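Local coordinates for protein cypemycin cysteine dehydrogenase (decarboxylating) (Streptomyces sp, PDB 6JDD) that catalyses the oxidative decarboxylation of the C-terminal cysteine of the cypemycin precursor peptide, with FAD bound in a homo-oligomeric flavoprotein, at residues G8-V13 with S84-C89; H14-I19 with V92-L97. All coordinates share one frame; numbering follows the deposited sequence.

Contact 1 of 2, residues G8-V13 with S84-C89; sequences GAELHV and SGASEC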
loop_
_atom_site.group_PDB
_atom_site.type_symbol
_atom_site.label_atom_id
_atom_site.label_comp_id
_atom_site.label_asym_id
_atom_site.label_seq_id
_atom_site.Cartn_x
_atom_site.Cartn_y
_atom_site.Cartn_z
ATOM N N GLY A 8 39.236 -0.841 -28.309
ATOM C CA GLY A 8 38.525 0.444 -28.160
ATOM C C GLY A 8 38.635 1.022 -26.754
ATOM O O GLY A 8 39.225 0.347 -25.872
ATOM N N ALA A 9 38.022 2.204 -26.559
ATOM C CA ALA A 9 38.016 3.021 -25.316
ATOM C C ALA A 9 36.809 2.687 -24.413
ATOM O O ALA A 9 36.985 2.659 -23.191
ATOM C CB ALA A 9 38.040 4.493 -25.683
ATOM N N GLU A 10 35.675 2.356 -25.015
ATOM C CA GLU A 10 34.454 2.107 -24.224
ATOM C C GLU A 10 33.628 0.998 -24.868
ATOM O O GLU A 10 33.605 0.947 -26.080
ATOM C CB GLU A 10 33.660 3.410 -24.278
ATOM C CG GLU A 10 32.480 3.497 -23.346
ATOM C CD GLU A 10 32.062 4.933 -23.132
ATOM O OE1 GLU A 10 32.924 5.781 -23.191
ATOM O OE2 GLU A 10 30.896 5.187 -22.905
ATOM N N LEU A 11 33.088 0.079 -24.072
ATOM C CA LEU A 11 32.086 -0.869 -24.605
ATOM C C LEU A 11 30.851 -0.896 -23.703
ATOM O O LEU A 11 30.828 -0.227 -22.727
ATOM C CB LEU A 11 32.731 -2.242 -24.780
ATOM C CG LEU A 11 33.385 -2.851 -23.558
ATOM C CD1 LEU A 11 32.343 -3.414 -22.611
ATOM C CD2 LEU A 11 34.333 -3.937 -24.016
ATOM N N HIS A 12 29.830 -1.609 -24.128
ATOM C CA HIS A 12 28.543 -1.771 -23.434
ATOM C C HIS A 12 28.264 -3.251 -23.270
ATOM O O HIS A 12 28.444 -3.992 -24.247
ATOM C CB HIS A 12 27.410 -1.149 -24.231
ATOM C CG HIS A 12 26.126 -1.242 -23.494
ATOM N ND1 HIS A 12 25.598 -0.178 -22.817
ATOM C CD2 HIS A 12 25.294 -2.275 -23.289
ATOM C CE1 HIS A 12 24.479 -0.555 -22.245
ATOM N NE2 HIS A 12 24.287 -1.828 -22.488
ATOM N N VAL A 13 27.855 -3.638 -22.068
ATOM C CA VAL A 13 27.478 -5.030 -21.738
ATOM C C VAL A 13 25.986 -5.021 -21.445
ATOM O O VAL A 13 25.548 -4.258 -20.618
ATOM C CB VAL A 13 28.302 -5.628 -20.588
ATOM C CG1 VAL A 13 27.808 -7.009 -20.273
ATOM C CG2 VAL A 13 29.788 -5.687 -20.907
ATOM N N SER A 84 25.395 3.876 -26.725
ATOM C CA SER A 84 25.550 3.814 -25.250
ATOM C C SER A 84 26.822 4.585 -24.915
ATOM O O SER A 84 27.907 4.031 -25.055
ATOM C CB SER A 84 25.619 2.395 -24.752
ATOM O OG SER A 84 25.921 2.380 -23.361
ATOM N N GLY A 85 26.674 5.858 -24.563
ATOM C CA GLY A 85 27.822 6.768 -24.368
ATOM C C GLY A 85 28.688 6.801 -25.620
ATOM O O GLY A 85 28.160 7.113 -26.692
ATOM N N ALA A 86 29.967 6.456 -25.494
ATOM C CA ALA A 86 30.877 6.269 -26.647
ATOM C C ALA A 86 31.276 4.800 -26.795
ATOM O O ALA A 86 32.408 4.563 -27.256
ATOM C CB ALA A 86 32.093 7.125 -26.491
ATOM N N SER A 87 30.399 3.851 -26.444
ATOM C CA SER A 87 30.649 2.391 -26.648
ATOM C C SER A 87 30.964 2.112 -28.126
ATOM O O SER A 87 30.237 2.627 -29.017
ATOM C CB SER A 87 29.513 1.509 -26.204
ATOM O OG SER A 87 29.150 1.790 -24.884
ATOM N N GLU A 88 31.998 1.305 -28.348
ATOM C CA GLU A 88 32.477 0.914 -29.690
ATOM C C GLU A 88 32.110 -0.542 -29.987
ATOM O O GLU A 88 32.296 -1.000 -31.127
ATOM C CB GLU A 88 33.993 1.104 -29.758
ATOM C CG GLU A 88 34.381 2.574 -29.716
ATOM C CD GLU A 88 35.878 2.793 -29.689
ATOM O OE1 GLU A 88 36.512 2.243 -30.594
ATOM O OE2 GLU A 88 36.394 3.466 -28.749
ATOM N N CYS A 89 31.648 -1.286 -28.998
ATOM C CA CYS A 89 31.005 -2.587 -29.280
ATOM C C CYS A 89 29.938 -2.866 -28.222
ATOM O O CYS A 89 29.843 -2.123 -27.252
ATOM C CB CYS A 89 32.063 -3.669 -29.398
ATOM S SG CYS A 89 32.704 -4.206 -27.797
#

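Contact 2 of 2, residues H14-I19 with V92-L97; sequences HVTGSI and VFPATL. With FAD (flavin-adenine dinucleotide), chain B.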
loop_
_atom_site.group_PDB
_atom_site.type_symbol
_atom_site.label_atom_id
_atom_site.label_comp_id
_atom_site.label_asym_id
_atom_site.label_seq_id
_atom_site.Cartn_x
_atom_site.Cartn_y
_atom_site.Cartn_z
ATOM N N HIS A 14 25.237 -5.831 -22.174
ATOM C CA HIS A 14 23.786 -6.025 -21.978
ATOM C C HIS A 14 23.572 -7.398 -21.359
ATOM O O HIS A 14 23.960 -8.411 -21.985
ATOM C CB HIS A 14 23.042 -5.846 -23.296
ATOM C CG HIS A 14 21.569 -6.011 -23.161
ATOM N ND1 HIS A 14 20.826 -5.251 -22.275
ATOM C CD2 HIS A 14 20.711 -6.868 -23.747
ATOM C CE1 HIS A 14 19.566 -5.634 -22.343
ATOM N NE2 HIS A 14 19.472 -6.645 -23.217
ATOM N N VAL A 15 23.059 -7.400 -20.136
ATOM C CA VAL A 15 22.946 -8.619 -19.288
ATOM C C VAL A 15 21.494 -9.074 -19.303
ATOM O O VAL A 15 20.620 -8.246 -18.987
ATOM C CB VAL A 15 23.417 -8.336 -17.854
ATOM C CG1 VAL A 15 23.464 -9.614 -17.005
ATOM C CG2 VAL A 15 24.752 -7.601 -17.847
ATOM N N THR A 16 21.241 -10.352 -19.590
ATOM C CA THR A 16 19.868 -10.909 -19.748
ATOM C C THR A 16 19.702 -12.081 -18.782
ATOM O O THR A 16 20.666 -12.528 -18.261
ATOM C CB THR A 16 19.558 -11.286 -21.215
ATOM O OG1 THR A 16 20.225 -12.504 -21.573
ATOM C CG2 THR A 16 19.886 -10.188 -22.217
ATOM N N GLY A 17 18.467 -12.559 -18.621
ATOM C CA GLY A 17 17.960 -13.360 -17.491
ATOM C C GLY A 17 18.286 -14.826 -17.592
ATOM O O GLY A 17 17.380 -15.682 -17.558
ATOM N N SER A 18 19.548 -15.150 -17.596
ATOM C CA SER A 18 19.939 -16.539 -17.317
ATOM C C SER A 18 20.717 -16.553 -16.007
ATOM O O SER A 18 21.260 -15.502 -15.569
ATOM C CB SER A 18 20.683 -17.127 -18.481
ATOM O OG SER A 18 21.895 -16.462 -18.710
ATOM N N ILE A 19 20.770 -17.716 -15.386
ATOM C CA ILE A 19 21.480 -17.894 -14.094
ATOM C C ILE A 19 22.945 -17.445 -14.268
ATOM O O ILE A 19 23.493 -16.870 -13.314
ATOM C CB ILE A 19 21.277 -19.331 -13.578
ATOM C CG1 ILE A 19 21.754 -19.449 -12.137
ATOM C CG2 ILE A 19 21.917 -20.349 -14.497
ATOM C CD1 ILE A 19 20.891 -18.603 -11.216
ATOM N N VAL A 92 26.209 -8.937 -25.592
ATOM C CA VAL A 92 25.036 -9.499 -24.878
ATOM C C VAL A 92 25.514 -10.719 -24.083
ATOM O O VAL A 92 25.787 -11.749 -24.661
ATOM C CB VAL A 92 23.895 -9.802 -25.860
ATOM C CG1 VAL A 92 22.617 -10.174 -25.128
ATOM C CG2 VAL A 92 23.640 -8.614 -26.782
ATOM N N PHE A 93 25.649 -10.545 -22.777
ATOM C CA PHE A 93 26.493 -11.390 -21.903
ATOM C C PHE A 93 25.813 -11.534 -20.554
ATOM O O PHE A 93 25.801 -10.577 -19.789
ATOM C CB PHE A 93 27.870 -10.747 -21.736
ATOM C CG PHE A 93 28.849 -11.584 -20.956
ATOM C CD1 PHE A 93 29.315 -12.781 -21.467
ATOM C CD2 PHE A 93 29.288 -11.176 -19.716
ATOM C CE1 PHE A 93 30.201 -13.565 -20.751
ATOM C CE2 PHE A 93 30.179 -11.960 -19.004
ATOM C CZ PHE A 93 30.636 -13.155 -19.517
ATOM N N PRO A 94 25.106 -12.641 -20.264
ATOM C CA PRO A 94 24.704 -13.622 -21.266
ATOM C C PRO A 94 23.483 -13.222 -22.103
ATOM O O PRO A 94 22.838 -12.234 -21.792
ATOM C CB PRO A 94 24.293 -14.793 -20.388
ATOM C CG PRO A 94 23.636 -14.126 -19.222
ATOM C CD PRO A 94 24.526 -12.931 -18.956
ATOM N N ALA A 95 23.199 -14.013 -23.145
ATOM C CA ALA A 95 22.061 -13.782 -24.056
ATOM C C ALA A 95 21.120 -14.951 -23.956
ATOM O O ALA A 95 21.494 -16.017 -24.317
ATOM C CB ALA A 95 22.530 -13.615 -25.442
ATOM N N THR A 96 19.927 -14.689 -23.468
ATOM C CA THR A 96 18.834 -15.688 -23.449
ATOM C C THR A 96 18.376 -15.984 -24.895
ATOM O O THR A 96 18.505 -15.131 -25.799
ATOM C CB THR A 96 17.673 -15.226 -22.554
ATOM O OG1 THR A 96 17.274 -13.925 -23.000
ATOM C CG2 THR A 96 18.067 -15.185 -21.089
ATOM N N LEU A 97 17.719 -17.123 -25.037
ATOM C CA LEU A 97 16.933 -17.515 -26.241
ATOM C C LEU A 97 15.965 -16.391 -26.591
ATOM O O LEU A 97 16.021 -15.940 -27.735
ATOM C CB LEU A 97 16.225 -18.828 -25.916
ATOM C CG LEU A 97 15.265 -19.375 -26.966
ATOM C CD1 LEU A 97 15.848 -19.288 -28.353
ATOM C CD2 LEU A 97 14.938 -20.812 -26.665
HETATM P PA FAD B . 13.319 -9.276 -20.274
HETATM O O1A FAD B . 13.422 -7.807 -20.525
HETATM O O2A FAD B . 13.307 -9.754 -18.861
HETATM O O5B FAD B . 12.037 -9.858 -21.043
HETATM C C5B FAD B . 10.772 -9.916 -20.336
HETATM C C4B FAD B . 9.642 -9.925 -21.337
HETATM O O4B FAD B . 8.668 -8.916 -20.964
HETATM C C3B FAD B . 10.028 -9.613 -22.789
HETATM O O3B FAD B . 9.251 -10.376 -23.705
HETATM C C2B FAD B . 9.718 -8.117 -22.901
HETATM O O2B FAD B . 9.463 -7.710 -24.228
HETATM C C1B FAD B . 8.473 -8.013 -22.029
HETATM N N9A FAD B . 8.260 -6.686 -21.466
HETATM C C8A FAD B . 8.603 -5.476 -22.018
HETATM N N7A FAD B . 8.271 -4.461 -21.254
HETATM C C5A FAD B . 7.678 -5.039 -20.138
HETATM C C6A FAD B . 7.116 -4.495 -18.967
HETATM N N6A FAD B . 7.057 -3.192 -18.711
HETATM N N1A FAD B . 6.611 -5.364 -18.059
HETATM C C2A FAD B . 6.674 -6.676 -18.322
HETATM N N3A FAD B . 7.177 -7.300 -19.384
HETATM C C4A FAD B . 7.668 -6.411 -20.263
HETATM N N1 FAD B . 16.565 -18.507 -20.632
HETATM C C2 FAD B . 17.573 -18.711 -21.510
HETATM O O2 FAD B . 17.454 -18.397 -22.696
HETATM N N3 FAD B . 18.755 -19.268 -21.134
HETATM C C4 FAD B . 18.996 -19.657 -19.839
HETATM O O4 FAD B . 20.073 -20.154 -19.544
HETATM C C4X FAD B . 17.970 -19.460 -18.894
HETATM N N5 FAD B . 18.182 -19.824 -17.655
HETATM C C5X FAD B . 17.169 -19.622 -16.755
HETATM C C6 FAD B . 17.379 -20.007 -15.420
HETATM C C7 FAD B . 16.408 -19.835 -14.463
HETATM C C7M FAD B . 16.667 -20.259 -13.040
HETATM C C8 FAD B . 15.167 -19.257 -14.827
HETATM C C8M FAD B . 14.087 -19.057 -13.796
HETATM C C9 FAD B . 14.949 -18.874 -16.135
HETATM C C9A FAD B . 15.936 -19.047 -17.119
HETATM N N10 FAD B . 15.749 -18.672 -18.449
HETATM C C10 FAD B . 16.753 -18.864 -19.379
HETATM C "C1'" FAD B . 14.471 -18.067 -18.867
HETATM C "C2'" FAD B . 14.568 -16.559 -18.991
HETATM O "O2'" FAD B . 14.791 -15.984 -17.707
HETATM C "C3'" FAD B . 13.288 -15.974 -19.593
HETATM O "O3'" FAD B . 13.179 -16.379 -20.954
HETATM C "C4'" FAD B . 13.214 -14.448 -19.516
HETATM O "O4'" FAD B . 11.979 -13.999 -20.078
HETATM C "C5'" FAD B . 14.363 -13.776 -20.232
HETATM O "O5'" FAD B . 14.132 -12.342 -20.282
HETATM P P FAD B . 15.312 -11.375 -20.775
HETATM O O1P FAD B . 15.849 -11.904 -22.063
HETATM O O2P FAD B . 16.252 -11.158 -19.636
HETATM O O3P FAD B . 14.507 -10.016 -21.058
#

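Contact 1 of 2, residues G8-V13 with S84-C89
Glu-10 and His-12 both reach from strand 10-15 into the loop 84-89, which leads to the neighbouring strand 90-95 at the start of two central strands of a Rossmann-like parallel sheet. The contact is an instructive case of side chains supplementing main-chain pairing. Glu-10 lays CB and CG against the Ala-86 backbone, and its OE2 accepts Ala-86 N at 3.0 Å, the N-H arriving from above the carboxylate plane. His-12 sends CG anti to its backbone N (chi1 -177°), and ND1 meets Ser-84 OG at 2.6 Å, the hydroxyl lying at the ring edge near its plane. Main-chain bonds accompany them: Glu-88 N gives to Glu-10 O at 2.8 Å and His-12 N to Cys-89 O at 3.2 Å. Farther back, Glu-88 stretches out beyond CG and receives Ala-9 N on OE2 at 3.0 Å in a nearly straight bond (173°), while its OE1 forms a salt bridge with Arg-183 of helix 172-185. Leu-11 CB rests on Cys-89 SG at 3.6 Å, a small apolar patch continued by Phe-6, Leu-176 and Ala-179.

A second shell steadies the first. Ser-43 OG holds His-12 NE2, and with both ring nitrogens engaged the imidazole is probably held against rotation about CB-CG. Asn-41 ND2 of strand 39-44 bonds both Glu-10 OE2 and Ser-87 OG, tying the two segments to a third strand. Gly-85, at positive phi, sits in a beta turn closed by Ser-87 N on Ser-84 O. That same Ser-84 O is gripped a second time, by Ser-87 OG at 2.6 Å.

Contact 2 of 2, residues H14-I19 with V92-L97
Thr-16 meets Pro-94 and Thr-96 where two parallel strands of the Rossmann-like sheet give way to the flavin site, and it shows how one small side chain can tie together two backbones beside a cofactor. Its CB lies 3.5 Å from Pro-94 O, with the FAD phosphate oxygen O2P also nearby. From there CG2 turns back to Val-92 CG1, a methyl contact of 4.0 Å. The other branch, OG1, sits between the backbone N and the carbonyl carbon (chi1 76°). It donates to Pro-94 O at 2.6 Å from above the carbonyl plane, and accepts Thr-96 N at 2.9 Å. A weak bond from Thr-16 N also falls on Pro-94 O. An alanine here would probably leave Thr-96 N without this acceptor, take the hydroxyl donor from Pro-94 O and open a gap beside Val-92 CG1.

Regular pairing ends just before, at Phe-93 N to His-14 O, where His-14 and Val-92 lie side by side; the cis peptide bond before Pro-94 belongs to the corner that follows. Pro-94 CG packs against Ser-18 OG, whose hydroxyl is bonded to Thr-128. Gly-17, centre of an inverse gamma turn, offers N to FAD O2P at 2.8 Å and takes FAD O2' on its O. Thr-96 holds the N-cap position of helix 97-104, its OG1 accepting Thr-99 N while donating to FAD O1P at 2.6 Å.

Neutral N-H and hydroxyl groups thus grip this phosphate, and the helix start probably eases its negative charge. Leu-97 N, bonded to FAD O2 at 2.7 Å, would likewise be expected to draw electron density toward that carbonyl and to help stabilise a reduced flavin.

Overall arrangement
Contacts 1 and 2 lie in sequence along the same pair of neighbouring parallel strands, 10-15 and 90-95, with their centres about 18 Å apart on opposite sides of the chain's centre. Along the chain the segments alternate: 8-13, 14-19, 84-89, 92-97. They touch where Val-13 CG1 packs on Phe-93 CB at 4.0 Å. Contact 1 joins the beginning of strand 10-15 to the loop that leads into strand 90-95, and contact 2 the C-terminal ends of both strands, where Rossmann-like folds bind their cofactors. The pair therefore runs through the core from the N-terminal end of the sheet to the FAD, a site to which Ala-108 O of a third subunit also contributes a hydrogen bond.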